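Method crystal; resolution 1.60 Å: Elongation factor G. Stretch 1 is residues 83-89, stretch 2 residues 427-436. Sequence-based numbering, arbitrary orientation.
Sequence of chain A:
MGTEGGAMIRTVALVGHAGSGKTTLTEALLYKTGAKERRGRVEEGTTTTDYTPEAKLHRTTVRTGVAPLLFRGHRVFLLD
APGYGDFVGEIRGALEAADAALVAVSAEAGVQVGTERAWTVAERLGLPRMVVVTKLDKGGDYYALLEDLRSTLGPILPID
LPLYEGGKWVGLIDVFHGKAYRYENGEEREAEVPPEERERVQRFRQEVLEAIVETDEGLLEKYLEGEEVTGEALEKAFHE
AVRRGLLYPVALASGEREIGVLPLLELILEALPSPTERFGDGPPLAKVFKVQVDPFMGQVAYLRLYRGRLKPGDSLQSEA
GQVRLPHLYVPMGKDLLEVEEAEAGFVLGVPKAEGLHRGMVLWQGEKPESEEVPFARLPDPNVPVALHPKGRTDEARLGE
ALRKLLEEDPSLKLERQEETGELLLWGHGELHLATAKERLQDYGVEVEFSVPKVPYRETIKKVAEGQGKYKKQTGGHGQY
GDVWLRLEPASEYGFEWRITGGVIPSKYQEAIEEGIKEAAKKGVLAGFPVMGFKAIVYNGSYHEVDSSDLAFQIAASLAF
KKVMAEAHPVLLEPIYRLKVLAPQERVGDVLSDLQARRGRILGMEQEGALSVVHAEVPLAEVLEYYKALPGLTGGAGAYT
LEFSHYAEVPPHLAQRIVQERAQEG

Stretch 1 83-89: GYGDFVG
Stretch 2, residues 427-436: GHGELHLATA

A single carboxylate oxygen, Asp86 OD1, sits at the start of the helix that begins at Glu430 and organizes the contact. It accepts a hydrogen bond from His432 N (3.0 Å, N-H...O angle 149°), while water 1 donates to the same Asp86 OD1 at 2.8 Å and accepts from Leu431 N at 3.0 Å. The first-turn amides of Leu431 and His432 thus find acceptors in the water and the carboxylate. Asp86 adopts chi1 -67° (m) and chi2 -102°; its CA-to-CB bond points sideways, and the carboxylate closes the gap.

Gly429, the N-cap residue, makes this approach possible. At its phi/psi of 166/172 a CB would be jammed against the carbonyl O of His428; an ideal CB would also lie 2.2 Å from Asp86 OD1. From Glu430 to Ala436 the backbone is helical, with Leu433 N bonded to Gly429 O at 3.1 Å. His428 (-101/7; chi1 m, chi2 91°) precedes the cap, its N donating to His432 ND1 at 2.8 Å, placing that atom beside the loop. Asp86 O lies over one face of the His432 ring (chi1 t, chi2 -154°).

Stretch 1 turns tightly: Tyr84 (-75/143) leads into a 3-10 segment, Gly85 (-63/-20) and Asp86 (-56/-30), and Phe87 N bonds to Tyr84 O (2.9 Å). Val88 and Gly89 are helical, with Phe87 (-106/33) at the N-cap position. The nearest CA atoms across the stretches are those of Asp86 and His428, 4.9 Å apart.

Apolar side chains add to the contact. The Leu431 (chi1 t, chi2 p) CA-to-CB bond points toward stretch 1; Leu431 CD2 lies 3.8 Å from Tyr84 CD1 and Leu431 CG 3.8 Å from Phe87 CZ. Both aromatic residues use chi1 m. The Phe87 CA-to-CB bond points away, but the ring end comes nearer, Phe87 CE2 lying 3.7 Å from Thr435 OG1 (chi1 p) at the ring edge. Val88 (chi1 p) sets CG1 over the His428 ring, 3.7 Å from its centroid and 8° off the normal, a CH-pi contact.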

ATOM      1  N   GLY A  83       7.976  -7.702  -0.502  1.00 12.30           N
ATOM      2  CA  GLY A  83       8.732  -7.206   0.623  1.00 11.25           C
ATOM      3  C   GLY A  83       8.738  -5.676   0.623  1.00 13.76           C
ATOM      4  O   GLY A  83       8.664  -5.051   1.664  1.00 16.25           O
ATOM      5  N   TYR A  84       8.787  -5.059  -0.554  1.00 10.79           N
ATOM      6  CA  TYR A  84       8.848  -3.602  -0.615  1.00 10.87           C
ATOM      7  C   TYR A  84       7.533  -2.902  -0.316  1.00 13.70           C
ATOM      8  O   TYR A  84       6.466  -3.366  -0.739  1.00 11.26           O
ATOM      9  CB  TYR A  84       9.335  -3.147  -1.995  1.00 10.85           C
ATOM     10  CG  TYR A  84      10.814  -3.346  -2.232  1.00 10.98           C
ATOM     11  CD1 TYR A  84      11.271  -4.236  -3.198  1.00 11.37           C
ATOM     12  CD2 TYR A  84      11.754  -2.627  -1.493  1.00 15.12           C
ATOM     13  CE1 TYR A  84      12.636  -4.414  -3.438  1.00 14.54           C
ATOM     14  CE2 TYR A  84      13.120  -2.797  -1.722  1.00 16.13           C
ATOM     15  CZ  TYR A  84      13.549  -3.688  -2.691  1.00 16.51           C
ATOM     16  OH  TYR A  84      14.898  -3.881  -2.904  1.00 17.30           O
ATOM     17  N   GLY A  85       7.619  -1.765   0.375  1.00 16.67           N
ATOM     18  CA  GLY A  85       6.427  -0.995   0.720  1.00 16.14           C
ATOM     19  C   GLY A  85       5.688  -0.480  -0.504  1.00 14.07           C
ATOM     20  O   GLY A  85       4.514  -0.099  -0.446  1.00 12.84           O
ATOM     21  N   ASP A  86       6.390  -0.433  -1.629  1.00 11.34           N
ATOM     22  CA  ASP A  86       5.770  -0.030  -2.874  1.00 10.83           C
ATOM     23  C   ASP A  86       4.566  -0.915  -3.171  1.00  9.68           C
ATOM     24  O   ASP A  86       3.597  -0.496  -3.838  1.00 10.73           O
ATOM     25  CB  ASP A  86       6.751  -0.221  -4.021  1.00 12.80           C
ATOM     26  CG  ASP A  86       7.918   0.710  -3.939  1.00 18.70           C
ATOM     27  OD1 ASP A  86       7.942   1.716  -4.683  1.00 14.19           O
ATOM     28  OD2 ASP A  86       8.805   0.432  -3.110  1.00 22.38           O
ATOM     29  N   PHE A  87       4.655  -2.150  -2.700  1.00 11.65           N
ATOM     30  CA  PHE A  87       3.611  -3.140  -2.964  1.00  9.58           C
ATOM     31  C   PHE A  87       2.720  -3.432  -1.765  1.00 10.30           C
ATOM     32  O   PHE A  87       2.261  -4.567  -1.586  1.00 11.26           O
ATOM     33  CB  PHE A  87       4.281  -4.406  -3.489  1.00  9.64           C
ATOM     34  CG  PHE A  87       5.253  -4.134  -4.629  1.00 10.01           C
ATOM     35  CD1 PHE A  87       6.595  -4.486  -4.519  1.00 12.70           C
ATOM     36  CD2 PHE A  87       4.822  -3.466  -5.768  1.00 11.20           C
ATOM     37  CE1 PHE A  87       7.503  -4.157  -5.541  1.00 12.90           C
ATOM     38  CE2 PHE A  87       5.711  -3.140  -6.791  1.00 11.89           C
ATOM     39  CZ  PHE A  87       7.062  -3.484  -6.674  1.00 10.25           C
ATOM     40  N   VAL A  88       2.498  -2.402  -0.958  1.00 10.28           N
ATOM     41  CA  VAL A  88       1.630  -2.481   0.227  1.00  8.71           C
ATOM     42  C   VAL A  88       0.265  -3.100  -0.128  1.00 11.87           C
ATOM     43  O   VAL A  88      -0.326  -3.807   0.689  1.00 12.12           O
ATOM     44  CB  VAL A  88       1.438  -1.074   0.837  1.00 11.39           C
ATOM     45  CG1 VAL A  88       0.772  -0.139  -0.163  1.00 13.88           C
ATOM     46  CG2 VAL A  88       0.640  -1.152   2.136  1.00 11.91           C
ATOM     47  N   GLY A  89      -0.258  -2.817  -1.318  1.00 10.47           N
ATOM     48  CA  GLY A  89      -1.545  -3.391  -1.702  1.00 11.83           C
ATOM     49  C   GLY A  89      -1.546  -4.912  -1.595  1.00 10.55           C
ATOM     50  O   GLY A  89      -2.393  -5.534  -0.926  1.00 12.31           O
ATOM     51  N   GLY A 427       0.907   6.553  -7.078  1.00 10.76           N
ATOM     52  CA  GLY A 427       1.412   5.266  -6.631  1.00 10.84           C
ATOM     53  C   GLY A 427       2.093   5.365  -5.280  1.00 14.21           C
ATOM     54  O   GLY A 427       2.116   6.439  -4.661  1.00 14.25           O
ATOM     55  N   HIS A 428       2.686   4.257  -4.845  1.00 10.26           N
ATOM     56  CA  HIS A 428       3.316   4.208  -3.532  1.00 12.46           C
ATOM     57  C   HIS A 428       4.813   4.345  -3.506  1.00 16.18           C
ATOM     58  O   HIS A 428       5.432   4.187  -2.451  1.00 17.90           O
ATOM     59  CB  HIS A 428       2.883   2.913  -2.822  1.00 12.03           C
ATOM     60  CG  HIS A 428       1.455   2.952  -2.359  1.00 12.49           C
ATOM     61  ND1 HIS A 428       0.392   2.521  -3.127  1.00 15.64           N
ATOM     62  CD2 HIS A 428       0.921   3.430  -1.213  1.00 11.73           C
ATOM     63  CE1 HIS A 428      -0.736   2.727  -2.464  1.00 11.28           C
ATOM     64  NE2 HIS A 428      -0.439   3.275  -1.300  1.00 15.96           N
ATOM     65  N   GLY A 429       5.406   4.648  -4.657  1.00 13.16           N
ATOM     66  CA  GLY A 429       6.844   4.804  -4.695  1.00 13.47           C
ATOM     67  C   GLY A 429       7.325   4.793  -6.126  1.00 13.16           C
ATOM     68  O   GLY A 429       6.559   4.511  -7.049  1.00 13.29           O
ATOM     69  N   GLU A 430       8.608   5.093  -6.310  1.00 11.69           N
ATOM     70  CA  GLU A 430       9.210   5.099  -7.637  1.00 11.61           C
ATOM     71  C   GLU A 430       9.156   3.701  -8.283  1.00 13.25           C
ATOM     72  O   GLU A 430       8.827   3.557  -9.460  1.00 13.05           O
ATOM     73  CB  GLU A 430      10.672   5.603  -7.523  1.00 10.10           C
ATOM     74  CG  GLU A 430      11.365   5.758  -8.870  1.00 11.99           C
ATOM     75  CD  GLU A 430      12.765   6.372  -8.794  1.00 16.99           C
ATOM     76  OE1 GLU A 430      13.295   6.557  -7.681  1.00 17.36           O
ATOM     77  OE2 GLU A 430      13.331   6.660  -9.875  1.00 20.91           O
ATOM     78  N   LEU A 431       9.478   2.666  -7.509  1.00 12.08           N
ATOM     79  CA  LEU A 431       9.455   1.310  -8.029  1.00  9.96           C
ATOM     80  C   LEU A 431       8.031   0.913  -8.358  1.00 12.28           C
ATOM     81  O   LEU A 431       7.773   0.310  -9.409  1.00  9.95           O
ATOM     82  CB  LEU A 431      10.076   0.335  -7.009  1.00 10.93           C
ATOM     83  CG  LEU A 431       9.953  -1.155  -7.362  1.00 10.57           C
ATOM     84  CD1 LEU A 431      10.677  -1.467  -8.674  1.00 14.79           C
ATOM     85  CD2 LEU A 431      10.519  -1.986  -6.229  1.00 14.76           C
ATOM     86  N   HIS A 432       7.094   1.265  -7.482  1.00 10.36           N
ATOM     87  CA  HIS A 432       5.692   0.923  -7.760  1.00  8.86           C
ATOM     88  C   HIS A 432       5.276   1.487  -9.130  1.00 11.10           C
ATOM     89  O   HIS A 432       4.735   0.762  -9.975  1.00 11.52           O
ATOM     90  CB  HIS A 432       4.797   1.493  -6.653  1.00 10.50           C
ATOM     91  CG  HIS A 432       3.350   1.123  -6.796  1.00 11.09           C
ATOM     92  ND1 HIS A 432       2.339   1.901  -6.279  1.00 11.14           N
ATOM     93  CD2 HIS A 432       2.749   0.055  -7.374  1.00 12.77           C
ATOM     94  CE1 HIS A 432       1.172   1.329  -6.536  1.00 14.50           C
ATOM     95  NE2 HIS A 432       1.393   0.208  -7.199  1.00 11.20           N
ATOM     96  N   LEU A 433       5.532   2.775  -9.350  1.00 10.37           N
ATOM     97  CA  LEU A 433       5.144   3.418 -10.614  1.00  8.89           C
ATOM     98  C   LEU A 433       5.883   2.824 -11.808  1.00 10.72           C
ATOM     99  O   LEU A 433       5.322   2.687 -12.898  1.00 10.92           O
ATOM    100  CB  LEU A 433       5.383   4.929 -10.506  1.00 10.22           C
ATOM    101  CG  LEU A 433       4.397   5.628  -9.568  1.00 10.65           C
ATOM    102  CD1 LEU A 433       4.872   7.057  -9.325  1.00 17.96           C
ATOM    103  CD2 LEU A 433       2.975   5.608 -10.155  1.00 13.75           C
ATOM    104  N   ALA A 434       7.141   2.435 -11.612  1.00 10.56           N
ATOM    105  CA  ALA A 434       7.878   1.817 -12.703  1.00 10.89           C
ATOM    106  C   ALA A 434       7.197   0.501 -13.095  1.00 11.46           C
ATOM    107  O   ALA A 434       7.051   0.200 -14.278  1.00 10.93           O
ATOM    108  CB  ALA A 434       9.354   1.552 -12.279  1.00 10.03           C
ATOM    109  N   THR A 435       6.765  -0.281 -12.104  1.00 10.99           N
ATOM    110  CA  THR A 435       6.112  -1.544 -12.434  1.00  9.72           C
ATOM    111  C   THR A 435       4.767  -1.321 -13.109  1.00 12.24           C
ATOM    112  O   THR A 435       4.332  -2.167 -13.884  1.00 12.15           O
ATOM    113  CB  THR A 435       5.928  -2.482 -11.192  1.00  9.01           C
ATOM    114  OG1 THR A 435       5.059  -1.889 -10.213  1.00 11.95           O
ATOM    115  CG2 THR A 435       7.297  -2.798 -10.582  1.00 11.23           C
ATOM    116  N   ALA A 436       4.124  -0.188 -12.839  1.00  9.76           N
ATOM    117  CA  ALA A 436       2.830   0.103 -13.486  1.00 11.41           C
ATOM    118  C   ALA A 436       3.081   0.460 -14.958  1.00 11.26           C
ATOM    119  O   ALA A 436       2.330   0.055 -15.843  1.00 11.80           O
ATOM    120  CB  ALA A 436       2.123   1.267 -12.781  1.00 10.94           C
TER
HETATM  121  O   HOH W   1      10.445   2.894  -4.689  1.00 18.68           O